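Local structure of MlnE (Bacillus amyloliquefaciens subsp. plantarum, 5D2E) at residues H36-V41 with L255-K260; Y287-Y292 with A479-F484; N448-D453 with L495-G500. The protein carries a B-type ketoreductase domain that binds NADP and belongs to the macrolactin polyketide assembly line, where it probably reduces keto groups of the growing chain. One frame throughout, in Å; residues are numbered along the deposited sequence.

Contact 1: H36-V41 with L255-K260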
loop_
_atom_site.group_PDB
_atom_site.type_symbol
_atom_site.label_atom_id
_atom_site.label_comp_id
_atom_site.label_asym_id
_atom_site.label_seq_id
_atom_site.Cartn_x
_atom_site.Cartn_y
_atom_site.Cartn_z
ATOM N N HIS A 36 -18.520 8.854 -2.256
ATOM C CA HIS A 36 -17.938 9.774 -1.282
ATOM C C HIS A 36 -16.368 9.666 -1.330
ATOM O O HIS A 36 -15.819 8.564 -1.524
ATOM C CB HIS A 36 -18.476 9.398 0.107
ATOM C CG HIS A 36 -19.912 8.953 0.117
ATOM N ND1 HIS A 36 -20.968 9.845 0.204
ATOM C CD2 HIS A 36 -20.467 7.713 0.059
ATOM C CE1 HIS A 36 -22.108 9.171 0.165
ATOM N NE2 HIS A 36 -21.837 7.877 0.092
ATOM N N LEU A 37 -15.685 10.808 -1.204
ATOM C CA LEU A 37 -14.236 10.840 -1.102
ATOM C C LEU A 37 -13.810 10.995 0.359
ATOM O O LEU A 37 -14.464 11.692 1.143
ATOM C CB LEU A 37 -13.677 11.960 -1.903
ATOM C CG LEU A 37 -14.039 12.151 -3.361
ATOM C CD1 LEU A 37 -13.044 13.163 -3.910
ATOM C CD2 LEU A 37 -13.945 10.901 -4.169
ATOM N N TYR A 38 -12.747 10.277 0.719
ATOM C CA TYR A 38 -12.213 10.213 2.048
ATOM C C TYR A 38 -10.674 10.485 2.027
ATOM O O TYR A 38 -9.987 10.211 1.064
ATOM C CB TYR A 38 -12.463 8.816 2.657
ATOM C CG TYR A 38 -13.918 8.509 2.783
ATOM C CD1 TYR A 38 -14.650 8.114 1.672
ATOM C CD2 TYR A 38 -14.559 8.638 3.959
ATOM C CE1 TYR A 38 -15.991 7.858 1.764
ATOM C CE2 TYR A 38 -15.910 8.386 4.080
ATOM C CZ TYR A 38 -16.620 7.992 2.980
ATOM O OH TYR A 38 -17.966 7.749 3.085
ATOM N N GLU A 39 -10.183 11.051 3.123
ATOM C CA GLU A 39 -8.773 11.307 3.316
ATOM C C GLU A 39 -8.388 10.905 4.726
ATOM O O GLU A 39 -9.221 10.869 5.659
ATOM C CB GLU A 39 -8.399 12.785 3.027
ATOM C CG GLU A 39 -9.037 13.756 3.988
ATOM C CD GLU A 39 -9.042 15.210 3.515
ATOM O OE1 GLU A 39 -8.230 15.573 2.658
ATOM O OE2 GLU A 39 -9.951 15.972 3.975
ATOM N N MET A 40 -7.082 10.646 4.898
ATOM C CA MET A 40 -6.570 10.311 6.208
ATOM C C MET A 40 -6.555 11.536 7.096
ATOM O O MET A 40 -6.108 12.606 6.687
ATOM C CB MET A 40 -5.174 9.737 6.086
ATOM C CG MET A 40 -5.164 8.377 5.426
ATOM S SD MET A 40 -5.986 7.205 6.486
ATOM C CE MET A 40 -5.712 5.735 5.451
ATOM N N VAL A 41 -7.065 11.397 8.302
ATOM C CA VAL A 41 -7.014 12.467 9.273
ATOM C C VAL A 41 -6.277 11.905 10.476
ATOM O O VAL A 41 -6.631 10.848 10.995
ATOM C CB VAL A 41 -8.447 12.900 9.717
ATOM C CG1 VAL A 41 -8.390 13.990 10.783
ATOM C CG2 VAL A 41 -9.290 13.358 8.532
ATOM N N LEU A 255 -9.658 7.310 8.073
ATOM C CA LEU A 255 -10.314 7.916 6.932
ATOM C C LEU A 255 -11.510 8.683 7.400
ATOM O O LEU A 255 -12.225 8.220 8.225
ATOM C CB LEU A 255 -10.787 6.857 5.953
ATOM C CG LEU A 255 -9.686 6.297 5.047
ATOM C CD1 LEU A 255 -10.350 5.205 4.191
ATOM C CD2 LEU A 255 -9.028 7.341 4.160
ATOM N N GLN A 256 -11.698 9.880 6.875
ATOM C CA GLN A 256 -12.879 10.670 7.167
ATOM C C GLN A 256 -13.273 11.339 5.895
ATOM O O GLN A 256 -12.407 11.614 5.018
ATOM C CB GLN A 256 -12.581 11.691 8.239
ATOM C CG GLN A 256 -12.498 11.047 9.628
ATOM C CD GLN A 256 -12.268 12.059 10.722
ATOM O OE1 GLN A 256 -12.744 13.192 10.649
ATOM N NE2 GLN A 256 -11.521 11.669 11.742
ATOM N N ARG A 257 -14.573 11.649 5.768
ATOM C CA ARG A 257 -15.027 12.292 4.565
ATOM C C ARG A 257 -14.271 13.590 4.310
ATOM O O ARG A 257 -14.040 14.350 5.225
ATOM C CB ARG A 257 -16.544 12.535 4.627
ATOM C CG ARG A 257 -17.195 12.373 3.241
ATOM C CD ARG A 257 -18.667 11.938 3.253
ATOM N NE ARG A 257 -19.316 12.412 4.468
ATOM C CZ ARG A 257 -19.841 11.645 5.422
ATOM N NH1 ARG A 257 -19.897 10.312 5.311
ATOM N NH2 ARG A 257 -20.357 12.233 6.491
ATOM N N VAL A 258 -13.937 13.879 3.083
ATOM C CA VAL A 258 -13.350 15.186 2.761
ATOM C C VAL A 258 -14.327 16.362 3.013
ATOM O O VAL A 258 -15.553 16.180 2.990
ATOM C CB VAL A 258 -12.848 15.308 1.309
ATOM C CG1 VAL A 258 -11.801 14.245 1.006
ATOM C CG2 VAL A 258 -13.982 15.276 0.268
ATOM N N LYS A 259 -13.755 17.544 3.237
ATOM C CA LYS A 259 -14.528 18.766 3.495
ATOM C C LYS A 259 -14.888 19.427 2.172
ATOM O O LYS A 259 -14.187 19.219 1.157
ATOM C CB LYS A 259 -13.711 19.741 4.361
ATOM C CG LYS A 259 -13.681 19.408 5.844
ATOM C CD LYS A 259 -12.347 19.646 6.543
ATOM C CE LYS A 259 -12.054 21.092 6.884
ATOM N NZ LYS A 259 -11.580 21.253 8.303
ATOM N N LYS A 260 -15.933 20.256 2.128
ATOM C CA LYS A 260 -16.014 21.202 0.963
ATOM C C LYS A 260 -15.302 22.491 1.328
ATOM O O LYS A 260 -14.132 22.670 0.936
ATOM C CB LYS A 260 -17.420 21.455 0.392
ATOM C CG LYS A 260 -18.597 20.810 1.109
ATOM C CD LYS A 260 -18.777 19.351 0.696
ATOM C CE LYS A 260 -19.554 18.570 1.743
ATOM N NZ LYS A 260 -18.771 18.435 3.009
HETATM O O HOH W 1 -10.935 18.062 2.938
#
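Glu39 and Gln256 face each other as a hydrogen-bonded pair of an antiparallel ladder, each amide giving its proton to the other's carbonyl; Gln256 N to Glu39 O is 2.9 Å. Just past the end of strand 249-257 a third bond, Val258 N to Leu37 O at 3.0 Å, extends the ladder and is nearly straight (171° at the hydrogen). The side chain of Glu39 has CG between the backbone N and the carbonyl carbon (chi1 65°). CB only sets the direction; CG, then CD, pass the CG1 methyl of Val258 at about a right angle, OE1 grazes the same methyl, and OE2 lies 3.7 Å from Val258 CA. At the tip, OE2 accepts a bond from a water, which in turn receives the amide of Lys259. A long acidic side chain suits this partly exposed position, because its stem is apolar enough for the valine while its end stays hydrated. On the same face, Val41 CG2 rests on Gln256 CB at 3.7 Å. Met40 and Leu255 occupy the other face, where SD and CE of the methionine lie against the CD2 methyl of the leucine; the flexible thioether bends at chi2 to make this fit. Tyr38 and Arg257 run side by side, with Arg257 CG over one ring face near the rim, 4.2 Å above its plane. The tyrosine thus gives CG of the arginine a flat surface, while CD meets His36 CB. Strand 35-46 lies between strands 249-257 and 494-499, bonding to the latter through the backbones of His36 and Tyr38. Helix 502-509 packs on His36 and Tyr38, whereas helix 477-488 meets Leu37.

Contact 2: Y287-Y292 with A479-F484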
loop_
_atom_site.group_PDB
_atom_site.type_symbol
_atom_site.label_atom_id
_atom_site.label_comp_id
_atom_site.label_asym_id
_atom_site.label_seq_id
_atom_site.Cartn_x
_atom_site.Cartn_y
_atom_site.Cartn_z
ATOM N N TYR A 287 -8.345 1.465 -19.988
ATOM C CA TYR A 287 -9.015 1.817 -21.226
ATOM C C TYR A 287 -10.185 2.763 -20.999
ATOM O O TYR A 287 -10.378 3.647 -21.785
ATOM C CB TYR A 287 -9.426 0.527 -22.027
ATOM C CG TYR A 287 -10.002 0.932 -23.368
ATOM C CD1 TYR A 287 -9.196 1.478 -24.328
ATOM C CD2 TYR A 287 -11.376 0.898 -23.607
ATOM C CE1 TYR A 287 -9.711 1.931 -25.554
ATOM C CE2 TYR A 287 -11.911 1.356 -24.824
ATOM C CZ TYR A 287 -11.062 1.872 -25.782
ATOM O OH TYR A 287 -11.529 2.324 -26.998
ATOM N N LEU A 288 -10.919 2.621 -19.898
ATOM C CA LEU A 288 -12.029 3.462 -19.563
ATOM C C LEU A 288 -11.496 4.892 -19.373
ATOM O O LEU A 288 -12.047 5.822 -19.912
ATOM C CB LEU A 288 -12.664 2.996 -18.275
ATOM C CG LEU A 288 -13.846 3.800 -17.762
ATOM C CD1 LEU A 288 -15.019 3.386 -18.634
ATOM C CD2 LEU A 288 -14.234 3.595 -16.310
ATOM N N PHE A 289 -10.393 5.046 -18.660
ATOM C CA PHE A 289 -9.702 6.348 -18.602
ATOM C C PHE A 289 -9.096 6.830 -19.934
ATOM O O PHE A 289 -9.107 8.048 -20.234
ATOM C CB PHE A 289 -8.667 6.393 -17.442
ATOM C CG PHE A 289 -9.337 6.568 -16.120
ATOM C CD1 PHE A 289 -9.883 5.493 -15.444
ATOM C CD2 PHE A 289 -9.506 7.833 -15.590
ATOM C CE1 PHE A 289 -10.561 5.661 -14.231
ATOM C CE2 PHE A 289 -10.150 7.991 -14.384
ATOM C CZ PHE A 289 -10.702 6.919 -13.716
ATOM N N ALA A 290 -8.601 5.940 -20.765
ATOM C CA ALA A 290 -8.054 6.429 -22.050
ATOM C C ALA A 290 -9.181 7.095 -22.886
ATOM O O ALA A 290 -8.984 8.174 -23.434
ATOM C CB ALA A 290 -7.379 5.332 -22.849
ATOM N N GLU A 291 -10.352 6.491 -22.922
ATOM C CA GLU A 291 -11.458 7.086 -23.680
ATOM C C GLU A 291 -11.863 8.421 -23.042
ATOM O O GLU A 291 -12.141 9.392 -23.734
ATOM C CB GLU A 291 -12.721 6.237 -23.669
ATOM C CG GLU A 291 -12.666 4.876 -24.299
ATOM C CD GLU A 291 -14.048 4.220 -24.254
ATOM O OE1 GLU A 291 -14.674 4.078 -23.149
ATOM O OE2 GLU A 291 -14.486 3.862 -25.352
ATOM N N TYR A 292 -11.945 8.441 -21.714
ATOM C CA TYR A 292 -12.270 9.649 -20.980
ATOM C C TYR A 292 -11.337 10.797 -21.311
ATOM O O TYR A 292 -11.797 11.951 -21.601
ATOM C CB TYR A 292 -12.237 9.361 -19.489
ATOM C CG TYR A 292 -12.602 10.555 -18.617
ATOM C CD1 TYR A 292 -13.928 10.950 -18.478
ATOM C CD2 TYR A 292 -11.631 11.274 -17.950
ATOM C CE1 TYR A 292 -14.281 12.013 -17.691
ATOM C CE2 TYR A 292 -11.991 12.349 -17.137
ATOM C CZ TYR A 292 -13.318 12.700 -17.008
ATOM O OH TYR A 292 -13.703 13.788 -16.228
ATOM N N ALA A 479 -19.751 7.538 -12.133
ATOM C CA ALA A 479 -19.466 7.947 -10.790
ATOM C C ALA A 479 -17.921 7.944 -10.512
ATOM O O ALA A 479 -17.436 8.831 -9.813
ATOM C CB ALA A 479 -20.158 6.998 -9.874
ATOM N N GLY A 480 -17.229 6.942 -11.049
ATOM C CA GLY A 480 -15.804 6.725 -10.835
ATOM C C GLY A 480 -15.019 7.759 -11.611
ATOM O O GLY A 480 -14.104 8.363 -11.096
ATOM N N LEU A 481 -15.425 8.007 -12.859
ATOM C CA LEU A 481 -14.820 9.092 -13.630
ATOM C C LEU A 481 -14.971 10.408 -12.974
ATOM O O LEU A 481 -14.016 11.198 -12.915
ATOM C CB LEU A 481 -15.366 9.199 -15.043
ATOM C CG LEU A 481 -14.950 8.018 -15.851
ATOM C CD1 LEU A 481 -15.791 7.965 -17.126
ATOM C CD2 LEU A 481 -13.455 7.987 -16.139
ATOM N N ALA A 482 -16.145 10.668 -12.418
ATOM C CA ALA A 482 -16.337 11.929 -11.766
ATOM C C ALA A 482 -15.544 12.035 -10.416
ATOM O O ALA A 482 -15.191 13.137 -9.993
ATOM C CB ALA A 482 -17.788 12.141 -11.473
ATOM N N ALA A 483 -15.414 10.914 -9.704
ATOM C CA ALA A 483 -14.630 10.900 -8.455
ATOM C C ALA A 483 -13.165 11.244 -8.798
ATOM O O ALA A 483 -12.523 12.000 -8.084
ATOM C CB ALA A 483 -14.767 9.576 -7.750
ATOM N N PHE A 484 -12.676 10.737 -9.910
ATOM C CA PHE A 484 -11.354 11.049 -10.388
ATOM C C PHE A 484 -11.242 12.517 -10.682
ATOM O O PHE A 484 -10.326 13.194 -10.217
ATOM C CB PHE A 484 -11.079 10.284 -11.640
ATOM C CG PHE A 484 -9.866 10.748 -12.376
ATOM C CD1 PHE A 484 -8.618 10.347 -11.977
ATOM C CD2 PHE A 484 -9.978 11.618 -13.474
ATOM C CE1 PHE A 484 -7.515 10.761 -12.626
ATOM C CE2 PHE A 484 -8.850 12.033 -14.128
ATOM C CZ PHE A 484 -7.611 11.615 -13.685
#
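Leu481 sets its CD2 methyl in the corner formed by two aromatic rings of helix 284-296, lying over a face of each. The methyl is 3.9 Å from the centroid of the Phe289 ring and 4.0 Å from that of Tyr292, two CH-pi contacts made by one branch. CG of Tyr292 is anti to the backbone N (chi1 -178°). Three residues apart on the helix, the rings form two walls of the corner that CD2 fills, while CD1 lies on Tyr292 CD1. Packing is tightest at Phe289 CE2, which lies 3.4 Å from Phe484 CG. Here the edge of Phe289 is turned to the face of Phe484, a T-shaped pair with planes at 74°. The margins are looser: Leu288 CD2 only just reaches Leu481 CD2 at 4.5 Å, and Tyr292, partly exposed, carries its hydroxyl to a hydrogen bond with Gln485. Tyrosine suits this border, with an apolar ring for the leucine and a polar tip for the glutamine. The axes of the two short helical segments are 11.4 Å apart and inclined at 67°, a wide separation filled by large side chains. Helix 284-296 begins within the GxGxxG-like sequence Gly281, Gly283, Gly286, consistent with the first helix of the Rossmann-type fold of the ketoreductase domain, here packed against a helix from its C-terminal part.

Contact 3: N448-D453 with L495-G500. With NAP (NADP nicotinamide-adenine-dinucleotide phosphate), chain B.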
loop_
_atom_site.group_PDB
_atom_site.type_symbol
_atom_site.label_atom_id
_atom_site.label_comp_id
_atom_site.label_asym_id
_atom_site.label_seq_id
_atom_site.Cartn_x
_atom_site.Cartn_y
_atom_site.Cartn_z
ATOM N N ASN A 448 -7.482 5.296 -3.741
ATOM C CA ASN A 448 -7.869 3.987 -3.269
ATOM C C ASN A 448 -9.319 3.696 -3.817
ATOM O O ASN A 448 -10.354 4.054 -3.180
ATOM C CB ASN A 448 -7.907 3.940 -1.801
ATOM C CG ASN A 448 -6.544 4.231 -1.150
ATOM O OD1 ASN A 448 -6.346 5.315 -0.638
ATOM N ND2 ASN A 448 -5.667 3.241 -1.111
ATOM N N TRP A 449 -9.336 3.099 -4.985
ATOM C CA TRP A 449 -10.605 2.706 -5.619
ATOM C C TRP A 449 -11.291 1.497 -4.956
ATOM O O TRP A 449 -10.633 0.544 -4.580
ATOM C CB TRP A 449 -10.335 2.288 -7.035
ATOM C CG TRP A 449 -9.883 3.332 -7.965
ATOM C CD1 TRP A 449 -8.700 3.320 -8.678
ATOM C CD2 TRP A 449 -10.563 4.526 -8.357
ATOM N NE1 TRP A 449 -8.629 4.408 -9.453
ATOM C CE2 TRP A 449 -9.754 5.170 -9.295
ATOM C CE3 TRP A 449 -11.798 5.105 -8.029
ATOM C CZ2 TRP A 449 -10.142 6.372 -9.948
ATOM C CZ3 TRP A 449 -12.214 6.287 -8.721
ATOM C CH2 TRP A 449 -11.347 6.941 -9.614
ATOM N N PRO A 450 -12.616 1.550 -4.810
ATOM C CA PRO A 450 -13.380 0.385 -4.475
ATOM C C PRO A 450 -13.645 -0.441 -5.753
ATOM O O PRO A 450 -13.104 -0.130 -6.835
ATOM C CB PRO A 450 -14.647 0.995 -3.922
ATOM C CG PRO A 450 -14.876 2.105 -4.895
ATOM C CD PRO A 450 -13.498 2.606 -5.301
ATOM N N LEU A 451 -14.454 -1.503 -5.618
ATOM C CA LEU A 451 -14.869 -2.327 -6.794
ATOM C C LEU A 451 -15.762 -1.533 -7.724
ATOM O O LEU A 451 -16.693 -0.828 -7.279
ATOM C CB LEU A 451 -15.639 -3.577 -6.376
ATOM C CG LEU A 451 -14.736 -4.675 -5.899
ATOM C CD1 LEU A 451 -15.601 -5.785 -5.279
ATOM C CD2 LEU A 451 -13.871 -5.159 -7.064
ATOM N N TRP A 452 -15.386 -1.559 -8.974
ATOM C CA TRP A 452 -16.127 -0.884 -10.019
ATOM C C TRP A 452 -17.048 -1.903 -10.749
ATOM O O TRP A 452 -16.745 -3.079 -10.813
ATOM C CB TRP A 452 -15.243 -0.381 -11.092
ATOM C CG TRP A 452 -14.354 0.744 -10.784
ATOM C CD1 TRP A 452 -13.360 0.752 -9.865
ATOM C CD2 TRP A 452 -14.310 1.997 -11.458
ATOM N NE1 TRP A 452 -12.712 1.963 -9.897
ATOM C CE2 TRP A 452 -13.245 2.737 -10.891
ATOM C CE3 TRP A 452 -15.045 2.573 -12.507
ATOM C CZ2 TRP A 452 -12.910 4.017 -11.326
ATOM C CZ3 TRP A 452 -14.706 3.840 -12.949
ATOM C CH2 TRP A 452 -13.647 4.559 -12.358
ATOM N N ASP A 453 -18.142 -1.371 -11.272
ATOM C CA ASP A 453 -19.056 -2.031 -12.234
ATOM C C ASP A 453 -18.629 -1.502 -13.625
ATOM O O ASP A 453 -19.269 -0.614 -14.186
ATOM C CB ASP A 453 -20.475 -1.581 -11.859
ATOM C CG ASP A 453 -21.559 -2.221 -12.678
ATOM O OD1 ASP A 453 -21.336 -3.300 -13.238
ATOM O OD2 ASP A 453 -22.658 -1.627 -12.703
ATOM N N LEU A 495 -6.419 9.834 -1.738
ATOM C CA LEU A 495 -7.861 9.890 -1.538
ATOM C C LEU A 495 -8.471 8.507 -1.766
ATOM O O LEU A 495 -8.052 7.805 -2.670
ATOM C CB LEU A 495 -8.505 10.912 -2.505
ATOM C CG LEU A 495 -8.217 12.402 -2.174
ATOM C CD1 LEU A 495 -8.631 13.248 -3.349
ATOM C CD2 LEU A 495 -8.963 12.848 -0.927
ATOM N N ALA A 496 -9.372 8.122 -0.878
ATOM C CA ALA A 496 -10.141 6.896 -0.996
ATOM C C ALA A 496 -11.562 7.212 -1.504
ATOM O O ALA A 496 -12.201 8.136 -1.065
ATOM C CB ALA A 496 -10.250 6.192 0.286
ATOM N N VAL A 497 -12.033 6.359 -2.400
ATOM C CA VAL A 497 -13.363 6.486 -2.981
ATOM C C VAL A 497 -14.146 5.298 -2.473
ATOM O O VAL A 497 -13.708 4.172 -2.638
ATOM C CB VAL A 497 -13.345 6.507 -4.510
ATOM C CG1 VAL A 497 -14.798 6.600 -5.025
ATOM C CG2 VAL A 497 -12.504 7.645 -5.116
ATOM N N ILE A 498 -15.243 5.566 -1.768
ATOM C CA ILE A 498 -16.119 4.555 -1.227
ATOM C C ILE A 498 -17.580 4.810 -1.727
ATOM O O ILE A 498 -18.122 5.917 -1.618
ATOM C CB ILE A 498 -16.085 4.504 0.301
ATOM C CG1 ILE A 498 -14.615 4.511 0.808
ATOM C CG2 ILE A 498 -16.768 3.229 0.770
ATOM C CD1 ILE A 498 -14.550 4.475 2.298
ATOM N N SER A 499 -18.168 3.751 -2.273
ATOM C CA SER A 499 -19.491 3.790 -2.947
ATOM C C SER A 499 -20.526 3.031 -2.077
ATOM O O SER A 499 -20.363 1.836 -1.788
ATOM C CB SER A 499 -19.347 3.190 -4.347
ATOM O OG SER A 499 -20.606 3.095 -4.983
ATOM N N GLY A 500 -21.547 3.753 -1.647
ATOM C CA GLY A 500 -22.609 3.216 -0.810
ATOM C C GLY A 500 -23.303 4.254 0.050
ATOM O O GLY A 500 -23.230 5.468 -0.208
HETATM P PA NAP B . -7.227 -5.285 -15.531
HETATM O O1A NAP B . -8.313 -5.139 -16.631
HETATM O O2A NAP B . -6.507 -6.593 -15.255
HETATM O O5B NAP B . -6.097 -4.249 -16.018
HETATM C C5B NAP B . -4.823 -4.265 -15.385
HETATM C C4B NAP B . -3.851 -4.276 -16.538
HETATM O O4B NAP B . -2.518 -4.288 -15.983
HETATM C C3B NAP B . -3.935 -5.529 -17.453
HETATM O O3B NAP B . -4.407 -5.169 -18.756
HETATM C C2B NAP B . -2.483 -6.025 -17.553
HETATM O O2B NAP B . -2.149 -6.357 -18.871
HETATM C C1B NAP B . -1.681 -4.833 -16.980
HETATM N N9A NAP B . -0.436 -5.205 -16.322
HETATM C C8A NAP B . -0.256 -6.102 -15.278
HETATM N N7A NAP B . 1.080 -6.233 -14.962
HETATM C C5A NAP B . 1.745 -5.364 -15.749
HETATM C C6A NAP B . 3.129 -4.997 -15.944
HETATM N N6A NAP B . 4.064 -5.588 -15.130
HETATM N N1A NAP B . 3.444 -4.086 -16.971
HETATM C C2A NAP B . 2.471 -3.543 -17.726
HETATM N N3A NAP B . 1.150 -3.845 -17.595
HETATM C C4A NAP B . 0.745 -4.719 -16.667
HETATM O O3 NAP B . -7.778 -4.722 -14.104
HETATM P PN NAP B . -8.705 -3.410 -13.867
HETATM O O1N NAP B . -10.032 -3.826 -13.258
HETATM O O2N NAP B . -8.509 -2.547 -15.086
HETATM O O5D NAP B . -7.980 -2.579 -12.685
HETATM C C5D NAP B . -6.898 -1.699 -13.107
HETATM C C4D NAP B . -6.167 -1.073 -11.910
HETATM O O4D NAP B . -7.064 -0.474 -10.986
HETATM C C3D NAP B . -5.423 -2.172 -11.140
HETATM O O3D NAP B . -4.131 -1.699 -10.805
HETATM C C2D NAP B . -6.283 -2.447 -9.920
HETATM O O2D NAP B . -5.511 -2.965 -8.801
HETATM C C1D NAP B . -6.999 -1.089 -9.665
HETATM N N1N NAP B . -8.311 -1.322 -9.010
HETATM C C2N NAP B . -9.387 -1.829 -9.717
HETATM C C3N NAP B . -10.650 -2.080 -9.151
HETATM C C7N NAP B . -11.843 -2.635 -9.978
HETATM O O7N NAP B . -12.915 -2.904 -9.430
HETATM N N7N NAP B . -11.787 -2.823 -11.305
HETATM C C4N NAP B . -10.793 -1.826 -7.779
HETATM C C5N NAP B . -9.692 -1.353 -7.054
HETATM C C6N NAP B . -8.463 -1.084 -7.687
HETATM P P2B NAP B . -0.959 -7.413 -19.285
HETATM O O1X NAP B . -1.256 -8.766 -18.653
HETATM O O2X NAP B . -0.960 -7.416 -20.847
HETATM O O3X NAP B . 0.306 -6.832 -18.717
#
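Trp449 has CG beside its backbone N (chi1 -67°), and Val497 holds CG2 in the corresponding place, anti to the carbonyl carbon; the two side chains lie side by side, the methyl 3.9 Å from the indole atom CZ3. Next to them Pro450 turns its ring onto the Val497 backbone, with CD 3.1 Å from the carbonyl O. Proline has no N-H to give to that oxygen, so the parallel ladder stops here and the chain can turn away to the cofactor. The strands pair in parallel at Asn448 and Ala496: Asn448 N gives a bond to Leu495 O (2.8 Å), and Asn448 O takes one from Val497 N, almost straight at 177°. Alanine's small CB fits against Asn448 CB, while the asparagine amide is held by Gln494 at OD1 and by Asp429 and Ser408 at ND2. Trp452 CZ2 sits over one face of the Trp449 indole, near the rim, 3.4 Å above its plane. The Trp452 amide donates to the nicotinamide carboxamide oxygen, NAP O7N, at 2.9 Å and 171°. Backbone oxygens of Trp449 and Pro450 lie near NAP C5N and C4N, the latter being the carbon that carries the hydride in nicotinamide chemistry. A single straight backbone bond to O7N is consistent with restraining the carboxamide, and with it the turn of the nicotinamide ring.

In the fold
Strand 494-499 joins contact 1 to contact 3: it pairs with strand 35-46 on one side and strand 443-453 on the other, and the centres of the two contacts are 13 Å apart. Tyr38 N reaches Ala496 O at 2.8 Å, and His36 NE2 probably bonds to Gly500 O at the same distance. Contact 1 also touches contact 2, Leu37 CD2 packing 3.9 Å from Ala483 CB. Contact 2 leans on contact 3 through the tryptophans, with Leu288 CD2 3.4 Å from Trp452 CZ3. Contact 3 alone touches NADP; the Leu288 side chain is about 8 Å from the cofactor and that of Leu255, in contact 1, about 13 Å.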